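Side-chain contacts in exodeoxyribonuclease (Neisseria meningitidis, PDB 2JC5), which probably cleaves the DNA backbone at abasic sites and trims 3' ends during repair, using magnesium or manganese ions: residues S115-E118 with R119-K123; K163-Q166 with K167-G170. One frame throughout, in Å; residues are numbered along the deposited sequence. Where two conformers were deposited one is given.

Contact 1. Residues S115-E118 with R119-K123. With BCN (bicine), chain C.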
loop_
_atom_site.group_PDB
_atom_site.type_symbol
_atom_site.label_atom_id
_atom_site.label_comp_id
_atom_site.label_asym_id
_atom_site.label_seq_id
_atom_site.Cartn_x
_atom_site.Cartn_y
_atom_site.Cartn_z
ATOM N N SER A 115 -12.886 1.023 13.819
ATOM C CA SER A 115 -14.263 1.523 13.802
ATOM C C SER A 115 -15.142 0.749 14.769
ATOM O O SER A 115 -15.982 1.331 15.470
ATOM C CB SER A 115 -14.851 1.413 12.409
ATOM O OG SER A 115 -14.900 0.058 11.975
ATOM N N ALA A 116 -14.958 -0.566 14.805
ATOM C CA ALA A 116 -15.851 -1.444 15.574
ATOM C C ALA A 116 -15.257 -2.842 15.671
ATOM O O ALA A 116 -14.452 -3.214 14.833
ATOM C CB ALA A 116 -17.221 -1.505 14.916
ATOM N N GLU A 117 -15.681 -3.622 16.666
ATOM C CA GLU A 117 -15.175 -4.991 16.838
ATOM C C GLU A 117 -15.465 -5.871 15.622
ATOM O O GLU A 117 -14.616 -6.674 15.233
ATOM C CB GLU A 117 -15.740 -5.634 18.110
ATOM C CG GLU A 117 -15.217 -7.049 18.406
ATOM C CD GLU A 117 -13.702 -7.134 18.510
ATOM O OE1 GLU A 117 -13.069 -6.166 18.982
ATOM O OE2 GLU A 117 -13.144 -8.183 18.125
ATOM N N GLU A 118 -16.632 -5.714 14.999
ATOM C CA GLU A 118 -16.928 -6.450 13.767
ATOM C C GLU A 118 -15.862 -6.237 12.699
ATOM O O GLU A 118 -15.497 -7.171 11.979
ATOM C CB GLU A 118 -18.274 -6.031 13.163
ATOM C CG GLU A 118 -19.491 -6.402 13.956
ATOM C CD GLU A 118 -20.764 -5.856 13.331
ATOM O OE1 GLU A 118 -20.763 -5.589 12.105
ATOM O OE2 GLU A 118 -21.762 -5.700 14.063
ATOM N N ARG A 119 -15.372 -5.001 12.572
ATOM C CA ARG A 119 -14.389 -4.716 11.547
ATOM C C ARG A 119 -13.019 -5.202 12.003
ATOM O O ARG A 119 -12.228 -5.653 11.180
ATOM C CB ARG A 119 -14.372 -3.226 11.168
ATOM C CG ARG A 119 -15.634 -2.757 10.444
ATOM C CD ARG A 119 -15.946 -3.571 9.187
ATOM N NE ARG A 119 -14.845 -3.530 8.232
ATOM C CZ ARG A 119 -14.846 -4.123 7.044
ATOM N NH1 ARG A 119 -15.893 -4.836 6.645
ATOM N NH2 ARG A 119 -13.809 -3.990 6.232
ATOM N N GLN A 120 -12.736 -5.163 13.300
ATOM C CA GLN A 120 -11.485 -5.784 13.781
ATOM C C GLN A 120 -11.512 -7.264 13.455
ATOM O O GLN A 120 -10.508 -7.830 13.079
ATOM C CB GLN A 120 -11.185 -5.532 15.260
ATOM C CG GLN A 120 -9.864 -6.141 15.767
ATOM C CD GLN A 120 -8.652 -5.460 15.147
ATOM O OE1 GLN A 120 -8.615 -4.244 15.078
ATOM N NE2 GLN A 120 -7.680 -6.235 14.682
ATOM N N GLN A 121 -12.678 -7.895 13.587
ATOM C CA GLN A 121 -12.791 -9.311 13.215
ATOM C C GLN A 121 -12.604 -9.549 11.727
ATOM O O GLN A 121 -11.911 -10.481 11.335
ATOM C CB GLN A 121 -14.115 -9.903 13.700
ATOM C CG GLN A 121 -14.117 -10.157 15.187
ATOM C CD GLN A 121 -13.062 -11.180 15.601
ATOM O OE1 GLN A 121 -12.963 -12.271 15.025
ATOM N NE2 GLN A 121 -12.262 -10.825 16.601
ATOM N N VAL A 122 -13.205 -8.712 10.889
ATOM C CA VAL A 122 -12.941 -8.780 9.434
ATOM C C VAL A 122 -11.440 -8.642 9.165
ATOM O O VAL A 122 -10.883 -9.374 8.354
ATOM C CB VAL A 122 -13.722 -7.697 8.626
ATOM C CG1 VAL A 122 -13.237 -7.613 7.177
ATOM C CG2 VAL A 122 -15.222 -7.976 8.698
ATOM N N LYS A 123 -10.788 -7.700 9.855
ATOM C CA LYS A 123 -9.378 -7.480 9.668
ATOM C C LYS A 123 -8.604 -8.742 10.006
ATOM O O LYS A 123 -7.761 -9.175 9.230
ATOM C CB LYS A 123 -8.913 -6.282 10.498
ATOM C CG LYS A 123 -7.445 -5.923 10.370
ATOM C CD LYS A 123 -7.145 -4.676 11.182
ATOM C CE LYS A 123 -5.765 -4.149 10.942
ATOM N NZ LYS A 123 -5.379 -3.026 11.870
HETATM N N1 BCN C . -5.742 2.806 12.096
HETATM C C1 BCN C . -5.595 1.367 11.777
HETATM C C2 BCN C . -6.885 0.597 11.928
HETATM O O21 BCN C . -6.890 -0.618 11.577
HETATM O O22 BCN C . -7.882 1.183 12.383
HETATM C C3 BCN C . -5.649 3.675 10.914
HETATM C C4 BCN C . -7.037 3.872 10.334
HETATM O O4 BCN C . -7.994 4.331 11.321
HETATM C C5 BCN C . -4.749 3.228 13.147
HETATM C C6 BCN C . -5.309 4.365 13.992
HETATM O O6 BCN C . -6.697 4.187 14.278
#

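Contact 2. Residues K163-Q166 with K167-G170. With BCN (bicine), chain C.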
loop_
_atom_site.group_PDB
_atom_site.type_symbol
_atom_site.label_atom_id
_atom_site.label_comp_id
_atom_site.label_asym_id
_atom_site.label_seq_id
_atom_site.Cartn_x
_atom_site.Cartn_y
_atom_site.Cartn_z
ATOM N N LYS A 163 3.312 4.010 23.389
ATOM C CA LYS A 163 2.931 3.734 24.772
ATOM C C LYS A 163 1.414 3.660 24.948
ATOM O O LYS A 163 0.915 2.846 25.725
ATOM C CB LYS A 163 3.545 4.788 25.713
ATOM C CG LYS A 163 5.049 4.625 25.914
ATOM C CD LYS A 163 5.699 5.869 26.524
ATOM C CE LYS A 163 7.194 5.673 26.732
ATOM N N GLY A 164 0.689 4.491 24.211
ATOM C CA GLY A 164 -0.737 4.650 24.380
ATOM C C GLY A 164 -1.634 3.984 23.371
ATOM O O GLY A 164 -2.851 4.159 23.417
ATOM N N ASN A 165 -1.039 3.233 22.451
ATOM C CA ASN A 165 -1.796 2.604 21.366
ATOM C C ASN A 165 -1.784 1.068 21.355
ATOM O O ASN A 165 -2.272 0.453 20.414
ATOM C CB ASN A 165 -1.286 3.140 20.008
ATOM C CG ASN A 165 -1.884 4.489 19.638
ATOM O OD1 ASN A 165 -1.161 5.471 19.391
ATOM N ND2 ASN A 165 -3.195 4.536 19.548
ATOM N N GLN A 166 -1.311 0.445 22.427
ATOM C CA GLN A 166 -1.180 -1.007 22.416
ATOM C C GLN A 166 -2.502 -1.772 22.505
ATOM O O GLN A 166 -2.527 -2.986 22.304
ATOM C CB GLN A 166 -0.233 -1.432 23.523
ATOM C CG GLN A 166 1.184 -0.969 23.274
ATOM C CD GLN A 166 2.060 -1.225 24.452
ATOM O OE1 GLN A 166 2.115 -2.346 24.940
ATOM N NE2 GLN A 166 2.705 -0.187 24.961
ATOM N N LYS A 167 -3.589 -1.077 22.821
ATOM C CA LYS A 167 -4.938 -1.660 22.803
ATOM C C LYS A 167 -5.765 -1.162 21.631
ATOM O O LYS A 167 -6.968 -1.402 21.582
ATOM C CB LYS A 167 -5.689 -1.309 24.095
ATOM C CG LYS A 167 -5.009 -1.741 25.360
ATOM C CD LYS A 167 -5.943 -1.525 26.545
ATOM C CE LYS A 167 -6.207 -0.050 26.820
ATOM N NZ LYS A 167 -7.094 0.149 27.994
ATOM N N ASN A 168 -5.134 -0.466 20.686
ATOM C CA ASN A 168 -5.859 0.103 19.551
ATOM C C ASN A 168 -5.482 -0.567 18.249
ATOM O O ASN A 168 -4.313 -0.929 18.034
ATOM C CB ASN A 168 -5.616 1.603 19.460
ATOM C CG ASN A 168 -6.112 2.337 20.668
ATOM O OD1 ASN A 168 -7.080 1.914 21.301
ATOM N ND2 ASN A 168 -5.456 3.439 21.010
ATOM N N SER A 169 -6.480 -0.730 17.385
ATOM C CA SER A 169 -6.276 -1.365 16.089
ATOM C C SER A 169 -5.177 -0.634 15.335
ATOM O O SER A 169 -5.161 0.598 15.279
ATOM C CB SER A 169 -7.558 -1.357 15.254
ATOM O OG SER A 169 -7.426 -2.162 14.091
ATOM N N GLY A 170 -4.260 -1.410 14.777
ATOM C CA GLY A 170 -3.049 -0.894 14.190
ATOM C C GLY A 170 -1.808 -1.176 14.985
ATOM O O GLY A 170 -0.729 -1.183 14.423
HETATM N N1 BCN C . -5.742 2.806 12.096
HETATM C C1 BCN C . -5.595 1.367 11.777
HETATM C C2 BCN C . -6.885 0.597 11.928
HETATM O O21 BCN C . -6.890 -0.618 11.577
HETATM O O22 BCN C . -7.882 1.183 12.383
HETATM C C3 BCN C . -5.649 3.675 10.914
HETATM C C4 BCN C . -7.037 3.872 10.334
HETATM O O4 BCN C . -7.994 4.331 11.321
HETATM C C5 BCN C . -4.749 3.228 13.147
HETATM C C6 BCN C . -5.309 4.365 13.992
HETATM O O6 BCN C . -6.697 4.187 14.278
HETATM O O HOH W 1 -4.184 1.675 23.658
#

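Contact 1. Residues S115-E118 with R119-K123
Glu117 and Gln121, one helical turn apart, meet through the ends of their side chains. In the conformers given (both side chains have a second), NE2 of Gln121 donates to OE2 of Glu117 over 3.2 Å, at an N-H...O angle of 165°. The carboxylate oxygen lies close to the amide plane, whereas the two flat groups are turned 36° apart. With CG of Glu117 anti to its own N (chi1 -177°) and a bend at the next torsion, the carboxylate turns toward Gln121, whose side chain it crosses at a slant. On the far side of the helix start, OG of Ser115 lies 3.3 Å from CG of Arg119. CG1 of Val122 lies over the rim of one face of the Arg119 guanidinium, 3.6 Å above its plane.

Beneath runs the first turn of helix 117-139, within a beta-alpha-beta unit between strands 103-109 and 143-147. Ala116 occupies the N-cap; its O accepts N of Gln120 at 3.0 Å. Farther out, Glu92 forms a salt bridge with Arg119 NH1, and Ser169 bonds the amide of Gln120. Lys123, fully extended, hydrogen-bonds O21 of bicine from NZ at 2.9 Å; NZ also forms a salt bridge with Glu175.

Contact 2. Residues K163-Q166 with K167-G170
Asn165 and Asn168 face each other across a type I beta turn that they begin and end, in the loop between strand 143-147 and helix 173-184. One backbone hydrogen bond closes the turn: N of Asn168 donates to O of Asn165 at 3.0 Å. The two side-chain amides come together beside this bond with their planes 67° apart. Both side chains leave CB with CG beside the backbone N, which brings the amides to the same flank of the turn.

A water adds an indirect link. It donates to O of Gly164 at 2.8 Å and accepts from N of Lys167 at 2.9 Å, bridging the residue just before the turn to its third residue.

Ligand contacts belong to the end of the segment. In the conformer given, Ser169 has OG anti to its N (chi1 -170°), which puts the hydroxyl 3.0 Å from O21 of bicine, to which it is hydrogen-bonded. The direct bond and the water together tie the turn's backbone; several polar partners meet the Ser169 hydroxyl in that conformer, but a second conformer suggests it is not held in one place.

Along the chain, contact 1 comes first, as strand 103-109 has given way to helix 117-139, and it closes the opening turn of that helix. The helix then leads back to strand 143-147, and contact 2 closes a beta turn in the long loop that follows. The two lie in series, neither nested nor crossed, with centres about 15 Å apart. Their second halves nevertheless touch: Ser169 OG lies 2.6 Å from Gln120 OE1 and 3.1 Å from Lys123 NZ, both probable hydrogen bonds. The loop ahead of helix 173-184 is thereby tied to the start of helix 117-139, and residues from both contacts share the bicine carboxylate.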